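Local coordinates for protein yesU (Bacillus subtilis, PDB 1OQ1) that is of unknown function but adopts a galectin-like fold, a beta sandwich of a kind often found in carbohydrate-binding proteins, at residues K164-D168 and K169-H173. Numbering follows the deposited sequence.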
loop_
_atom_site.group_PDB
_atom_site.type_symbol
_atom_site.label_atom_id
_atom_site.label_comp_id
_atom_site.label_asym_id
_atom_site.label_seq_id
_atom_site.Cartn_x
_atom_site.Cartn_y
_atom_site.Cartn_z
ATOM N N LYS A 164 -1.982 -6.693 -7.517
ATOM C CA LYS A 164 -2.547 -7.764 -6.693
ATOM C C LYS A 164 -1.569 -8.171 -5.602
ATOM O O LYS A 164 -0.412 -8.482 -5.872
ATOM C CB LYS A 164 -2.897 -8.986 -7.553
ATOM C CG LYS A 164 -3.533 -10.125 -6.750
ATOM C CD LYS A 164 -3.935 -11.315 -7.620
ATOM C CE LYS A 164 -5.118 -10.986 -8.518
ATOM N NZ LYS A 164 -5.563 -12.172 -9.315
ATOM N N LEU A 165 -2.057 -8.167 -4.367
ATOM C CA LEU A 165 -1.255 -8.498 -3.202
ATOM C C LEU A 165 -1.893 -9.613 -2.380
ATOM O O LEU A 165 -3.079 -9.544 -2.064
ATOM C CB LEU A 165 -1.117 -7.250 -2.324
ATOM C CG LEU A 165 -0.328 -7.398 -1.022
ATOM C CD1 LEU A 165 1.154 -7.495 -1.344
ATOM C CD2 LEU A 165 -0.591 -6.202 -0.121
ATOM N N ILE A 166 -1.110 -10.633 -2.036
ATOM C CA ILE A 166 -1.604 -11.734 -1.212
ATOM C C ILE A 166 -0.962 -11.639 0.170
ATOM O O ILE A 166 0.250 -11.462 0.282
ATOM C CB ILE A 166 -1.236 -13.123 -1.798
ATOM C CG1 ILE A 166 -1.871 -13.301 -3.179
ATOM C CG2 ILE A 166 -1.716 -14.235 -0.853
ATOM C CD1 ILE A 166 -1.420 -14.566 -3.878
ATOM N N LYS A 167 -1.783 -11.755 1.212
ATOM C CA LYS A 167 -1.317 -11.714 2.599
ATOM C C LYS A 167 -1.979 -12.877 3.331
ATOM O O LYS A 167 -3.196 -12.892 3.525
ATOM C CB LYS A 167 -1.709 -10.388 3.258
ATOM C CG LYS A 167 -1.514 -10.349 4.773
ATOM C CD LYS A 167 -0.049 -10.460 5.150
ATOM C CE LYS A 167 0.137 -10.385 6.661
ATOM N NZ LYS A 167 -0.483 -11.541 7.367
ATOM N N ASP A 168 -1.173 -13.851 3.737
ATOM C CA ASP A 168 -1.699 -15.028 4.415
ATOM C C ASP A 168 -0.691 -15.459 5.467
ATOM O O ASP A 168 0.250 -16.210 5.183
ATOM C CB ASP A 168 -1.934 -16.138 3.385
ATOM C CG ASP A 168 -2.559 -17.375 3.991
ATOM O OD1 ASP A 168 -3.075 -17.287 5.124
ATOM O OD2 ASP A 168 -2.546 -18.433 3.326
ATOM N N LYS A 169 -0.902 -14.963 6.683
ATOM C CA LYS A 169 -0.010 -15.225 7.800
ATOM C C LYS A 169 1.396 -14.765 7.405
ATOM O O LYS A 169 1.574 -13.605 7.038
ATOM C CB LYS A 169 -0.057 -16.707 8.187
ATOM C CG LYS A 169 -1.415 -17.098 8.778
ATOM C CD LYS A 169 -1.403 -18.477 9.410
ATOM C CE LYS A 169 -2.752 -18.800 10.042
ATOM N NZ LYS A 169 -3.846 -18.824 9.036
ATOM N N GLY A 170 2.389 -15.643 7.455
ATOM C CA GLY A 170 3.731 -15.204 7.099
ATOM C C GLY A 170 3.988 -14.951 5.619
ATOM O O GLY A 170 4.985 -14.319 5.254
ATOM N N TYR A 171 3.086 -15.417 4.764
ATOM C CA TYR A 171 3.262 -15.278 3.316
ATOM C C TYR A 171 2.745 -13.990 2.668
ATOM O O TYR A 171 1.623 -13.559 2.928
ATOM C CB TYR A 171 2.603 -16.471 2.612
ATOM C CG TYR A 171 2.865 -16.534 1.124
ATOM C CD1 TYR A 171 4.150 -16.768 0.637
ATOM C CD2 TYR A 171 1.833 -16.360 0.203
ATOM C CE1 TYR A 171 4.402 -16.829 -0.732
ATOM C CE2 TYR A 171 2.078 -16.419 -1.175
ATOM C CZ TYR A 171 3.367 -16.656 -1.628
ATOM O OH TYR A 171 3.628 -16.735 -2.978
ATOM N N VAL A 172 3.581 -13.393 1.817
ATOM C CA VAL A 172 3.235 -12.184 1.063
ATOM C C VAL A 172 3.682 -12.379 -0.387
ATOM O O VAL A 172 4.800 -12.835 -0.640
ATOM C CB VAL A 172 3.953 -10.925 1.605
ATOM C CG1 VAL A 172 3.612 -9.711 0.734
ATOM C CG2 VAL A 172 3.537 -10.667 3.051
ATOM N N HIS A 173 2.809 -12.045 -1.333
ATOM C CA HIS A 173 3.127 -12.157 -2.757
ATOM C C HIS A 173 2.557 -10.932 -3.463
ATOM O O HIS A 173 1.444 -10.504 -3.168
ATOM C CB HIS A 173 2.525 -13.436 -3.349
ATOM C CG HIS A 173 2.877 -13.664 -4.788
ATOM N ND1 HIS A 173 2.256 -12.996 -5.821
ATOM C CD2 HIS A 173 3.761 -14.510 -5.367
ATOM C CE1 HIS A 173 2.737 -13.425 -6.974
ATOM N NE2 HIS A 173 3.652 -14.344 -6.726
HETATM O O HOH W 1 -0.017 -11.505 -6.073
HETATM O O HOH W 2 -4.519 -16.346 7.212
HETATM O O HOH W 3 -2.999 -19.554 6.439
#
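Leu165 and Val172 meet on the face of the hairpin that turns inward, where CD1 of Leu165 lies 3.9 Å from CG1 of Val172; Phe82 of strand 76-86 lies against both, with Leu117 against Leu165 and Leu115 against Val172, a place suited to branched aliphatic groups. Lys167 shares this buried face, its CD passing Val172 CG2 at 4.2 Å, while bends at chi2 (65°) and chi4 (65°) curl the ammonium back over the turn. There NZ donates to Lys169 O at 2.9 Å, in the carbonyl plane and on a lone pair, and a salt bridge to Asp61 probably offsets its charge. The two strands form a two-residue beta hairpin closed by a type II' turn, within one sheet of the galectin-like sandwich. Lys169, at the first corner, has a positive phi (57°), more often given to glycine, whereas Gly170 at the second does not need it. Nearly straight bonds run from Ile166 N to His173 O (2.8 Å) and from Asp168 N to Tyr171 O (2.9 Å). The other face is looser: Ile166 CG2 approaches Tyr171 CD2 at 4.3 Å, Tyr171 OH bonds Glu183, His173 NE2 bonds Asn2, and a water links His173 ND1 to Lys164 O. At its wet end Asp168 OD1 stands 4.3 Å from Lys169 NZ, too far apart for direct pairing, and two waters span them, each donating to the carboxylate and accepting from the ammonium, while OD2 bonds Tyr5.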